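Local coordinates for protein Cry23AA1 (Bacillus thuringiensis, PDB 4RHZ) that probably acts as a pore-forming insecticidal crystal toxin of the aerolysin family, working in a binary complex with Cry37Aa1, and binds zinc, at residues Asn5-Ile10 with Ser25-Ser30; Ser83-Gly88 with Ala116-Ser121; Asn164-Met169 with His212-Gly217; Ser170-Cys175 with Ala186-Val191. One frame throughout, in Å; residues are numbered along the deposited sequence.

Contact 1 (Asn5-Ile10 with Ser25-Ser30); sequences NIQDEI and STYDPS
The first turn of helix 6-18 packs here against the end of strand 22-27 in the N-terminal part of an aerolysin-type toxin fold, the two short axes running at 139° to each other. Asn5 is the N-cap: its OD1 accepts from Asp8 N at 2.9 Å, with the donor above the carbonyl plane. Gln7 makes the direct polar link. Its chain is extended beyond CG, and NE2 donates to Ser25 OG at 3.1 Å, the hydroxyl oxygen lying near the amide plane. On the way Gln7 CG passes 3.7 Å from Tyr27 CE1, the side chains crossing obliquely with amide and ring planes 56° apart. The phenol reaches on to the start of the helix, where Tyr27 OH lies 3.2 Å from Ile6 CB. Further along, Ile10 CG2 touches Ser25 CB at 4.1 Å. Leu173 of strand 146-179 meets both Gln7 and Tyr27, and Phe31 stacks edge-to-face with Tyr27. One water, in the plane of the Tyr27 ring, accepts from Tyr27 OH at 2.6 Å and from Gln7 N at 3.1 Å. The phenol proton is thus committed to that water, which joins the tyrosine to a first-turn N-H of the helix.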
loop_
_atom_site.group_PDB
_atom_site.type_symbol
_atom_site.label_atom_id
_atom_site.label_comp_id
_atom_site.label_asym_id
_atom_site.label_seq_id
_atom_site.Cartn_x
_atom_site.Cartn_y
_atom_site.Cartn_z
ATOM N N ASN A 5 -8.205 25.781 -19.085
ATOM C CA ASN A 5 -8.772 25.796 -20.463
ATOM C C ASN A 5 -7.996 26.849 -21.339
ATOM O O ASN A 5 -8.113 28.022 -21.072
ATOM C CB ASN A 5 -10.267 26.129 -20.382
ATOM C CG ASN A 5 -10.944 26.064 -21.733
ATOM O OD1 ASN A 5 -10.471 26.670 -22.698
ATOM N ND2 ASN A 5 -12.037 25.309 -21.826
ATOM N N ILE A 6 -7.139 26.411 -22.262
ATOM C CA ILE A 6 -6.314 27.284 -23.071
ATOM C C ILE A 6 -7.172 28.420 -23.703
ATOM O O ILE A 6 -6.920 29.604 -23.450
ATOM C CB ILE A 6 -5.606 26.525 -24.165
ATOM C CG1 ILE A 6 -4.652 25.483 -23.564
ATOM C CG2 ILE A 6 -4.779 27.507 -25.104
ATOM C CD1 ILE A 6 -3.697 26.081 -22.593
ATOM N N GLN A 7 -8.259 28.026 -24.380
ATOM C CA GLN A 7 -9.188 28.957 -24.919
ATOM C C GLN A 7 -9.696 29.954 -23.939
ATOM O O GLN A 7 -9.707 31.147 -24.285
ATOM C CB GLN A 7 -10.291 28.294 -25.738
ATOM C CG GLN A 7 -9.746 27.804 -27.059
ATOM C CD GLN A 7 -10.844 27.362 -28.010
ATOM O OE1 GLN A 7 -11.428 26.297 -27.822
ATOM N NE2 GLN A 7 -11.095 28.153 -29.090
ATOM N N ASP A 8 -10.131 29.551 -22.741
ATOM C CA ASP A 8 -10.665 30.551 -21.809
ATOM C C ASP A 8 -9.545 31.519 -21.421
ATOM O O ASP A 8 -9.817 32.656 -21.065
ATOM C CB ASP A 8 -11.213 29.942 -20.509
ATOM C CG ASP A 8 -12.495 29.083 -20.710
ATOM O OD1 ASP A 8 -13.274 29.221 -21.708
ATOM O OD2 ASP A 8 -12.747 28.272 -19.802
ATOM N N GLU A 9 -8.306 31.058 -21.373
ATOM C CA GLU A 9 -7.241 31.909 -20.878
ATOM C C GLU A 9 -6.801 32.867 -22.054
ATOM O O GLU A 9 -6.431 34.026 -21.795
ATOM C CB GLU A 9 -6.017 31.163 -20.396
ATOM C CG GLU A 9 -6.129 30.247 -19.161
ATOM C CD GLU A 9 -6.698 30.873 -17.953
ATOM O OE1 GLU A 9 -6.413 32.081 -17.729
ATOM O OE2 GLU A 9 -7.449 30.151 -17.222
ATOM N N ILE A 10 -6.875 32.382 -23.304
ATOM C CA ILE A 10 -6.767 33.256 -24.465
ATOM C C ILE A 10 -7.933 34.260 -24.426
ATOM O O ILE A 10 -7.772 35.424 -24.658
ATOM C CB ILE A 10 -6.839 32.488 -25.767
ATOM C CG1 ILE A 10 -5.568 31.747 -26.014
ATOM C CG2 ILE A 10 -7.089 33.441 -26.929
ATOM C CD1 ILE A 10 -4.370 32.495 -25.686
ATOM N N SER A 25 -11.596 32.548 -30.623
ATOM C CA SER A 25 -10.308 31.895 -30.979
ATOM C C SER A 25 -10.465 30.587 -31.753
ATOM O O SER A 25 -11.442 29.921 -31.627
ATOM C CB SER A 25 -9.387 31.646 -29.753
ATOM O OG SER A 25 -10.026 30.994 -28.630
ATOM N N THR A 26 -9.445 30.195 -32.488
ATOM C CA THR A 26 -9.437 29.015 -33.295
ATOM C C THR A 26 -8.023 28.530 -33.239
ATOM O O THR A 26 -7.100 29.293 -33.381
ATOM C CB THR A 26 -9.779 29.365 -34.751
ATOM O OG1 THR A 26 -11.126 29.888 -34.767
ATOM C CG2 THR A 26 -9.817 28.136 -35.589
ATOM N N TYR A 27 -7.852 27.249 -33.001
ATOM C CA TYR A 27 -6.528 26.630 -32.992
ATOM C C TYR A 27 -5.995 26.668 -34.383
ATOM O O TYR A 27 -6.700 26.330 -35.302
ATOM C CB TYR A 27 -6.585 25.163 -32.421
ATOM C CG TYR A 27 -6.707 25.170 -30.914
ATOM C CD1 TYR A 27 -7.909 25.027 -30.295
ATOM C CD2 TYR A 27 -5.592 25.316 -30.112
ATOM C CE1 TYR A 27 -8.021 25.068 -28.875
ATOM C CE2 TYR A 27 -5.710 25.310 -28.730
ATOM C CZ TYR A 27 -6.920 25.191 -28.126
ATOM O OH TYR A 27 -6.992 25.206 -26.700
ATOM N N ASP A 28 -4.767 27.127 -34.534
ATOM C CA ASP A 28 -4.131 27.133 -35.830
ATOM C C ASP A 28 -3.780 25.678 -36.199
ATOM O O ASP A 28 -3.402 24.898 -35.323
ATOM C CB ASP A 28 -2.878 28.009 -35.806
ATOM C CG ASP A 28 -2.194 28.091 -37.162
ATOM O OD1 ASP A 28 -2.727 28.715 -38.093
ATOM O OD2 ASP A 28 -1.095 27.539 -37.302
ATOM N N PRO A 29 -3.882 25.310 -37.487
ATOM C CA PRO A 29 -3.426 23.959 -37.846
ATOM C C PRO A 29 -1.968 23.673 -37.408
ATOM O O PRO A 29 -1.579 22.529 -37.349
ATOM C CB PRO A 29 -3.522 23.949 -39.410
ATOM C CG PRO A 29 -4.547 25.117 -39.765
ATOM C CD PRO A 29 -4.189 26.146 -38.693
ATOM N N SER A 30 -1.167 24.684 -37.087
ATOM C CA SER A 30 0.192 24.421 -36.529
ATOM C C SER A 30 0.161 23.952 -35.062
ATOM O O SER A 30 1.215 23.700 -34.444
ATOM C CB SER A 30 1.063 25.703 -36.522
ATOM O OG SER A 30 0.521 26.674 -35.601
HETATM O O HOH W 1 -9.028 25.148 -25.062
#

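Contact 2 (Ser83-Gly88 with Ala116-Ser121); sequences SAVTEG and AEYNYS
The ring of Tyr118 is met at its edge, near its own plane, by Ala84 O, 3.4 Å from Tyr118 CE1, and by Val85 CG2, 3.9 Å from Tyr118 CD1; the ring of Tyr120 has Tyr118 O at its edge, also in plane. The Tyr118 ring lies between two strands that belong to different sheets of the aerolysin-type fold, while the Tyr120 ring turns away, its OH bonded to Glu166 O. Segments 83-85 and 116-119 run almost parallel, at 18°, but their axes come no closer than 6.6 Å and no direct hydrogen bond crosses. Side-chain packing and one water do much of the joining. Tyr118, its CG anti to the carbonyl carbon, carries its ring up to strand 67-90, while its hydroxyl is hydrogen-bonded to Phe218 O of strand 211-235. The water donates to Glu117 O and is also hydrogen-bonded to Ser83 OG, bridging the strands where Ser83 OG lies 3.3 Å from Ala116 CB. Beyond Val85 the chain turns a corner at Thr86 and Glu87, a classic beta bulge facing Ser216. Strand 111-119 finishes in an Asx turn, Asn119 OD1 accepting from Ser121 N at 2.9 Å. Beyond the corner the backbone meets that turn, and Gly88 CA makes a C-H...O contact of 3.2 Å with Tyr120 O.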
loop_
_atom_site.group_PDB
_atom_site.type_symbol
_atom_site.label_atom_id
_atom_site.label_comp_id
_atom_site.label_asym_id
_atom_site.label_seq_id
_atom_site.Cartn_x
_atom_site.Cartn_y
_atom_site.Cartn_z
ATOM N N SER A 83 -7.790 6.247 -9.961
ATOM C CA SER A 83 -6.970 7.297 -10.508
ATOM C C SER A 83 -7.788 8.553 -10.930
ATOM O O SER A 83 -9.033 8.498 -11.021
ATOM C CB SER A 83 -6.117 6.757 -11.622
ATOM O OG SER A 83 -6.928 6.474 -12.730
ATOM N N ALA A 84 -7.084 9.694 -11.020
ATOM C CA ALA A 84 -7.662 10.987 -11.498
ATOM C C ALA A 84 -6.510 11.959 -11.842
ATOM O O ALA A 84 -5.360 11.753 -11.415
ATOM C CB ALA A 84 -8.563 11.603 -10.468
ATOM N N VAL A 85 -6.809 12.962 -12.667
ATOM C CA VAL A 85 -5.960 14.104 -12.888
ATOM C C VAL A 85 -6.538 15.110 -11.903
ATOM O O VAL A 85 -7.740 15.237 -11.777
ATOM C CB VAL A 85 -6.154 14.616 -14.336
ATOM C CG1 VAL A 85 -5.556 16.079 -14.558
ATOM C CG2 VAL A 85 -5.627 13.602 -15.364
ATOM N N THR A 86 -5.696 15.791 -11.153
ATOM C CA THR A 86 -6.187 16.842 -10.227
ATOM C C THR A 86 -5.782 18.228 -10.758
ATOM O O THR A 86 -6.401 19.260 -10.415
ATOM C CB THR A 86 -5.579 16.649 -8.809
ATOM O OG1 THR A 86 -4.173 16.417 -8.971
ATOM C CG2 THR A 86 -6.157 15.386 -8.161
ATOM N N GLU A 87 -4.792 18.263 -11.625
ATOM C CA GLU A 87 -4.441 19.548 -12.265
ATOM C C GLU A 87 -4.178 19.286 -13.681
ATOM O O GLU A 87 -3.187 18.627 -13.997
ATOM C CB GLU A 87 -3.193 20.158 -11.630
ATOM C CG GLU A 87 -3.479 20.843 -10.258
ATOM C CD GLU A 87 -2.227 21.499 -9.732
ATOM O OE1 GLU A 87 -1.211 20.785 -9.498
ATOM O OE2 GLU A 87 -2.207 22.746 -9.634
ATOM N N GLY A 88 -5.072 19.771 -14.550
ATOM C CA GLY A 88 -5.006 19.383 -15.948
ATOM C C GLY A 88 -5.136 20.565 -16.908
ATOM O O GLY A 88 -5.071 21.725 -16.496
ATOM N N ALA A 116 -3.343 2.953 -15.515
ATOM C CA ALA A 116 -4.530 3.790 -15.527
ATOM C C ALA A 116 -4.518 4.727 -16.745
ATOM O O ALA A 116 -3.456 5.013 -17.323
ATOM C CB ALA A 116 -4.674 4.553 -14.209
ATOM N N GLU A 117 -5.726 5.115 -17.140
ATOM C CA GLU A 117 -5.938 6.099 -18.158
ATOM C C GLU A 117 -6.090 7.532 -17.598
ATOM O O GLU A 117 -7.028 7.843 -16.871
ATOM C CB GLU A 117 -7.127 5.770 -19.085
ATOM C CG GLU A 117 -6.783 6.469 -20.449
ATOM C CD GLU A 117 -7.522 5.963 -21.611
ATOM O OE1 GLU A 117 -7.410 6.614 -22.671
ATOM O OE2 GLU A 117 -8.215 4.936 -21.484
ATOM N N TYR A 118 -5.131 8.367 -17.930
ATOM C CA TYR A 118 -5.225 9.790 -17.630
ATOM C C TYR A 118 -5.731 10.661 -18.800
ATOM O O TYR A 118 -5.034 10.823 -19.807
ATOM C CB TYR A 118 -3.913 10.287 -17.111
ATOM C CG TYR A 118 -3.601 9.627 -15.794
ATOM C CD1 TYR A 118 -4.085 10.145 -14.607
ATOM C CD2 TYR A 118 -2.859 8.431 -15.747
ATOM C CE1 TYR A 118 -3.793 9.537 -13.399
ATOM C CE2 TYR A 118 -2.591 7.799 -14.538
ATOM C CZ TYR A 118 -3.042 8.341 -13.388
ATOM O OH TYR A 118 -2.746 7.686 -12.204
ATOM N N ASN A 119 -6.948 11.167 -18.637
ATOM C CA ASN A 119 -7.491 12.179 -19.523
ATOM C C ASN A 119 -7.198 13.597 -18.964
ATOM O O ASN A 119 -7.743 13.992 -17.928
ATOM C CB ASN A 119 -8.981 11.962 -19.718
ATOM C CG ASN A 119 -9.655 13.128 -20.596
ATOM O OD1 ASN A 119 -9.052 14.210 -20.887
ATOM N ND2 ASN A 119 -10.918 12.909 -20.946
ATOM N N TYR A 120 -6.331 14.336 -19.645
ATOM C CA TYR A 120 -5.805 15.618 -19.099
ATOM C C TYR A 120 -6.834 16.717 -18.890
ATOM O O TYR A 120 -6.620 17.613 -18.083
ATOM C CB TYR A 120 -4.660 16.165 -19.936
ATOM C CG TYR A 120 -3.380 15.350 -19.963
ATOM C CD1 TYR A 120 -3.390 13.955 -19.921
ATOM C CD2 TYR A 120 -2.157 15.987 -20.138
ATOM C CE1 TYR A 120 -2.162 13.210 -20.014
ATOM C CE2 TYR A 120 -0.965 15.271 -20.207
ATOM C CZ TYR A 120 -0.987 13.893 -20.154
ATOM O OH TYR A 120 0.194 13.234 -20.258
ATOM N N SER A 121 -7.984 16.551 -19.523
ATOM C CA SER A 121 -9.015 17.587 -19.622
ATOM C C SER A 121 -10.125 17.491 -18.598
ATOM O O SER A 121 -11.039 18.364 -18.598
ATOM C CB SER A 121 -9.621 17.574 -21.048
ATOM O OG SER A 121 -8.481 17.690 -21.948
HETATM O O HOH W 2 -7.823 8.621 -14.488
#

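Contact 3 (Asn164-Met169 with His212-Gly217); sequences NVECDM and HFKGSG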
loop_
_atom_site.group_PDB
_atom_site.type_symbol
_atom_site.label_atom_id
_atom_site.label_comp_id
_atom_site.label_asym_id
_atom_site.label_seq_id
_atom_site.Cartn_x
_atom_site.Cartn_y
_atom_site.Cartn_z
ATOM N N ASN A 164 2.954 13.048 -11.866
ATOM C CA ASN A 164 3.108 14.206 -12.698
ATOM C C ASN A 164 2.378 13.961 -14.002
ATOM O O ASN A 164 2.584 12.928 -14.637
ATOM C CB ASN A 164 4.573 14.389 -13.010
ATOM C CG ASN A 164 5.390 14.636 -11.770
ATOM O OD1 ASN A 164 4.993 15.401 -10.873
ATOM N ND2 ASN A 164 6.514 13.929 -11.680
ATOM N N VAL A 165 1.541 14.920 -14.395
ATOM C CA VAL A 165 0.744 14.857 -15.631
ATOM C C VAL A 165 1.228 16.031 -16.549
ATOM O O VAL A 165 0.927 17.190 -16.301
ATOM C CB VAL A 165 -0.764 15.004 -15.279
ATOM C CG1 VAL A 165 -1.637 14.995 -16.513
ATOM C CG2 VAL A 165 -1.224 13.910 -14.291
ATOM N N GLU A 166 2.006 15.713 -17.566
ATOM C CA GLU A 166 2.823 16.661 -18.275
ATOM C C GLU A 166 2.684 16.519 -19.761
ATOM O O GLU A 166 2.482 15.401 -20.274
ATOM C CB GLU A 166 4.294 16.458 -17.928
ATOM C CG GLU A 166 4.596 16.947 -16.534
ATOM C CD GLU A 166 6.072 16.826 -16.232
ATOM O OE1 GLU A 166 6.756 17.852 -16.232
ATOM O OE2 GLU A 166 6.579 15.704 -16.064
ATOM N N CYS A 167 2.810 17.649 -20.457
ATOM C CA CYS A 167 3.024 17.628 -21.937
ATOM C C CYS A 167 3.637 18.948 -22.444
ATOM O O CYS A 167 3.739 19.918 -21.694
ATOM C CB CYS A 167 1.755 17.323 -22.712
ATOM S SG CYS A 167 0.481 18.539 -22.363
ATOM N N ASP A 168 4.047 18.941 -23.709
ATOM C CA ASP A 168 4.519 20.136 -24.440
ATOM C C ASP A 168 3.487 20.556 -25.459
ATOM O O ASP A 168 2.712 19.754 -25.966
ATOM C CB ASP A 168 5.808 19.828 -25.208
ATOM C CG ASP A 168 7.010 19.612 -24.285
ATOM O OD1 ASP A 168 7.025 20.210 -23.181
ATOM O OD2 ASP A 168 7.944 18.881 -24.697
ATOM N N MET A 169 3.530 21.829 -25.795
ATOM C CA MET A 169 2.591 22.400 -26.736
ATOM C C MET A 169 3.380 23.418 -27.554
ATOM O O MET A 169 4.228 24.153 -27.013
ATOM C CB MET A 169 1.475 23.083 -25.971
ATOM C CG MET A 169 0.427 22.139 -25.499
ATOM S SD MET A 169 -0.930 22.976 -24.628
ATOM C CE MET A 169 -1.517 21.647 -23.556
ATOM N N HIS A 212 5.554 24.084 -21.928
ATOM C CA HIS A 212 5.506 22.823 -21.215
ATOM C C HIS A 212 4.377 22.894 -20.223
ATOM O O HIS A 212 4.304 23.868 -19.429
ATOM C CB HIS A 212 6.813 22.544 -20.481
ATOM C CG HIS A 212 6.822 21.237 -19.733
ATOM N ND1 HIS A 212 6.966 20.015 -20.362
ATOM C CD2 HIS A 212 6.744 20.967 -18.404
ATOM C CE1 HIS A 212 6.956 19.049 -19.456
ATOM N NE2 HIS A 212 6.831 19.602 -18.258
ATOM N N PHE A 213 3.505 21.871 -20.234
ATOM C CA PHE A 213 2.465 21.794 -19.169
ATOM C C PHE A 213 2.851 20.786 -18.083
ATOM O O PHE A 213 3.110 19.629 -18.387
ATOM C CB PHE A 213 1.069 21.468 -19.714
ATOM C CG PHE A 213 0.069 21.261 -18.641
ATOM C CD1 PHE A 213 -0.476 22.345 -17.997
ATOM C CD2 PHE A 213 -0.287 19.949 -18.210
ATOM C CE1 PHE A 213 -1.369 22.187 -16.965
ATOM C CE2 PHE A 213 -1.198 19.759 -17.181
ATOM C CZ PHE A 213 -1.747 20.851 -16.546
ATOM N N LYS A 214 2.839 21.235 -16.835
ATOM C CA LYS A 214 3.181 20.421 -15.675
ATOM C C LYS A 214 2.030 20.403 -14.722
ATOM O O LYS A 214 1.857 21.332 -13.918
ATOM C CB LYS A 214 4.390 20.987 -14.949
ATOM C CG LYS A 214 4.736 20.149 -13.666
ATOM C CD LYS A 214 6.216 20.012 -13.434
ATOM C CE LYS A 214 6.487 19.104 -12.193
ATOM N NZ LYS A 214 7.899 18.542 -12.207
ATOM N N GLY A 215 1.185 19.384 -14.844
ATOM C CA GLY A 215 0.068 19.252 -13.914
ATOM C C GLY A 215 0.222 18.034 -13.004
ATOM O O GLY A 215 1.326 17.497 -12.826
ATOM N N SER A 216 -0.882 17.550 -12.457
ATOM C CA SER A 216 -0.740 16.445 -11.541
ATOM C C SER A 216 -1.976 15.550 -11.386
ATOM O O SER A 216 -3.113 15.879 -11.833
ATOM C CB SER A 216 -0.272 16.994 -10.186
ATOM O OG SER A 216 -1.379 17.616 -9.596
ATOM N N GLY A 217 -1.748 14.421 -10.725
ATOM C CA GLY A 217 -2.848 13.506 -10.356
ATOM C C GLY A 217 -2.390 12.422 -9.410
ATOM O O GLY A 217 -1.391 12.580 -8.689
#
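His212 holds CG anti to its backbone N (chi1 -179°), while Glu166 and Asp168 each hold CG anti to the carbonyl carbon (chi1 -73° and -70°), so the imidazole swings across to strand 146-179 and lies between two carboxylates. His212 NE2 donates to Glu166 OE1 at 2.7 Å, and His212 ND1 donates to Asp168 OD1 at 2.8 Å. Both oxygens lie practically in the ring plane, yet each is met from above its own carboxylate plane, and the Glu166 carboxylate stands almost perpendicular to the ring. With both nitrogens donating to acids, the histidine is probably cationic, and the paired bonds fix the flip of its ring. Lys214 NZ, 4.2 Å from Glu166 OE1, is too far for a salt bridge but may add to the local balance of charge. Underneath is an antiparallel pairing in which Val165-Gly215 and Cys167-Phe213 are the hydrogen-bonded pairs. Phe213 N reaches Cys167 O at a very short 2.4 Å, nearly along the C=O axis. On the opposite face from His212, Cys167 SG packs 4.0 Å from Phe213 CB, and Phe213 CE2 lies 3.4 Å from Val165 O. Strand 32-40 bonds to the other edge of 164-169 and sends Asn35 to Asp168 OD2; Val89 of strand 67-90 touches both Phe213 and Met169, and Thr204 of strand 203-205 pairs with His212.

Contact 4 (Ser170-Cys175 with Ala186-Val191); sequences SGTLFC and AVYVSV
Cys175 O is gripped twice: by Val187 N, a hydrogen bond of 2.9 Å arriving in the carbonyl plane, and by a C-H...O contact from Ala186 CA at 3.2 Å. Leu173 O repeats the pattern with Val189 N and Tyr188 CA. Return bonds from Leu173 N to Val189 O and from Cys175 N to Val187 O, the latter 2.7 Å and nearly along the C=O axis, complete an antiparallel beta hairpin. On one face, the non-hydrogen-bonded pair Phe174-Tyr188 forms an edge-to-face stack, centroids 5.0 Å apart and planes at 55°. Phe174 CG is anti to the backbone N and Tyr188 CG anti to the carbonyl carbon, which brings Phe174 CD1 over the tyrosine face, toward its rim, 3.6 Å from Tyr188 CZ. Thr172 OG1 sits at the edge of the same tyrosine ring, 3.4 Å from Tyr188 CD1, while Phe174 CZ leans on Ala186 CB at 3.9 Å. The other face is apolar, with Cys175 SG 4.0 Å from Val189 CG2. Helix 6-18 covers this side, Ile10 and Met14 touching Cys175, and Tyr13 touching Val189. Strand 22-27 and the turn after it bond to the far edge of strand 146-179 through Thr26 and Asp28, and after Ser190, whose N donates to Asp193 OD2, the chain enters helix 191-197.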
loop_
_atom_site.group_PDB
_atom_site.type_symbol
_atom_site.label_atom_id
_atom_site.label_comp_id
_atom_site.label_asym_id
_atom_site.label_seq_id
_atom_site.Cartn_x
_atom_site.Cartn_y
_atom_site.Cartn_z
ATOM N N SER A 170 3.132 23.432 -28.856
ATOM C CA SER A 170 3.690 24.458 -29.734
ATOM C C SER A 170 2.585 24.861 -30.695
ATOM O O SER A 170 1.597 24.101 -30.890
ATOM C CB SER A 170 4.874 23.932 -30.531
ATOM O OG SER A 170 4.386 22.890 -31.338
ATOM N N GLY A 171 2.754 26.058 -31.285
ATOM C CA GLY A 171 1.741 26.574 -32.184
ATOM C C GLY A 171 0.889 27.683 -31.622
ATOM O O GLY A 171 1.133 28.141 -30.521
ATOM N N THR A 172 -0.129 28.128 -32.385
ATOM C CA THR A 172 -0.799 29.363 -32.032
ATOM C C THR A 172 -2.285 29.196 -32.135
ATOM O O THR A 172 -2.776 28.216 -32.708
ATOM C CB THR A 172 -0.427 30.478 -33.029
ATOM O OG1 THR A 172 -0.792 30.058 -34.359
ATOM C CG2 THR A 172 1.057 30.823 -32.985
ATOM N N LEU A 173 -3.001 30.150 -31.557
ATOM C CA LEU A 173 -4.418 30.323 -31.827
ATOM C C LEU A 173 -4.568 31.613 -32.637
ATOM O O LEU A 173 -3.854 32.613 -32.404
ATOM C CB LEU A 173 -5.240 30.445 -30.526
ATOM C CG LEU A 173 -5.355 29.096 -29.793
ATOM C CD1 LEU A 173 -4.076 28.919 -28.907
ATOM C CD2 LEU A 173 -6.654 29.021 -28.991
ATOM N N PHE A 174 -5.528 31.569 -33.545
ATOM C CA PHE A 174 -5.953 32.717 -34.232
ATOM C C PHE A 174 -7.039 33.380 -33.444
ATOM O O PHE A 174 -8.089 32.789 -33.277
ATOM C CB PHE A 174 -6.428 32.389 -35.658
ATOM C CG PHE A 174 -6.717 33.653 -36.476
ATOM C CD1 PHE A 174 -5.710 34.601 -36.682
ATOM C CD2 PHE A 174 -7.968 33.935 -36.899
ATOM C CE1 PHE A 174 -5.942 35.770 -37.372
ATOM C CE2 PHE A 174 -8.221 35.118 -37.579
ATOM C CZ PHE A 174 -7.195 36.033 -37.832
ATOM N N CYS A 175 -6.826 34.610 -32.981
ATOM C CA CYS A 175 -7.820 35.268 -32.104
ATOM C C CYS A 175 -8.441 36.583 -32.653
ATOM O O CYS A 175 -7.733 37.524 -33.071
ATOM C CB CYS A 175 -7.262 35.487 -30.671
ATOM S SG CYS A 175 -6.024 34.198 -30.135
ATOM N N ALA A 186 -7.222 40.912 -34.746
ATOM C CA ALA A 186 -7.126 39.650 -35.393
ATOM C C ALA A 186 -5.690 39.244 -35.350
ATOM O O ALA A 186 -4.960 39.505 -36.296
ATOM C CB ALA A 186 -7.607 39.746 -36.821
ATOM N N VAL A 187 -5.286 38.590 -34.238
ATOM C CA VAL A 187 -3.878 38.289 -33.955
ATOM C C VAL A 187 -3.605 36.782 -33.633
ATOM O O VAL A 187 -4.512 36.006 -33.324
ATOM C CB VAL A 187 -3.416 39.137 -32.769
ATOM C CG1 VAL A 187 -3.542 40.713 -33.055
ATOM C CG2 VAL A 187 -4.261 38.811 -31.559
ATOM N N TYR A 188 -2.351 36.367 -33.728
ATOM C CA TYR A 188 -1.990 35.031 -33.384
ATOM C C TYR A 188 -1.276 35.078 -32.061
ATOM O O TYR A 188 -0.391 35.926 -31.880
ATOM C CB TYR A 188 -0.998 34.481 -34.381
ATOM C CG TYR A 188 -1.591 34.113 -35.682
ATOM C CD1 TYR A 188 -2.015 32.831 -35.915
ATOM C CD2 TYR A 188 -1.679 35.054 -36.729
ATOM C CE1 TYR A 188 -2.543 32.454 -37.144
ATOM C CE2 TYR A 188 -2.189 34.676 -37.981
ATOM C CZ TYR A 188 -2.641 33.385 -38.184
ATOM O OH TYR A 188 -3.156 32.998 -39.427
ATOM N N VAL A 189 -1.637 34.145 -31.170
ATOM C CA VAL A 189 -1.073 34.105 -29.833
ATOM C C VAL A 189 -0.638 32.680 -29.551
ATOM O O VAL A 189 -1.436 31.769 -29.739
ATOM C CB VAL A 189 -2.084 34.560 -28.785
ATOM C CG1 VAL A 189 -1.429 34.542 -27.400
ATOM C CG2 VAL A 189 -2.632 35.985 -29.139
ATOM N N SER A 190 0.665 32.520 -29.266
ATOM C CA SER A 190 1.330 31.280 -28.849
ATOM C C SER A 190 0.778 30.859 -27.507
ATOM O O SER A 190 0.317 31.684 -26.734
ATOM C CB SER A 190 2.781 31.604 -28.474
ATOM O OG SER A 190 3.693 31.285 -29.490
ATOM N N VAL A 191 1.001 29.602 -27.166
ATOM C CA VAL A 191 0.793 29.111 -25.814
ATOM C C VAL A 191 2.014 29.459 -24.949
ATOM O O VAL A 191 1.883 29.826 -23.768
ATOM C CB VAL A 191 0.421 27.585 -25.917
ATOM C CG1 VAL A 191 1.411 26.842 -26.990
ATOM C CG2 VAL A 191 0.279 26.931 -24.558
#

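In the fold
From the N terminus, contact 1 closes first, bringing strand 22-27 back against the start of helix 6-18. Contact 2 follows in series, bringing the end of strand 111-119 beside strand 67-90 and so joining the small sheet to the large one. The long strand 146-179 then serves both remaining contacts: contact 3 pairs it with strand 211-235, and contact 4, the hairpin with strand 182-190, falls wholly between the two segments of contact 3. Contacts 1 and 4 meet along neighbouring strands 22-27 and 146-179; contacts 2 and 3 meet where Thr86 and Glu87 share Ser216 O. Contacts 1 and 2 do not touch, their centres 21 Å apart.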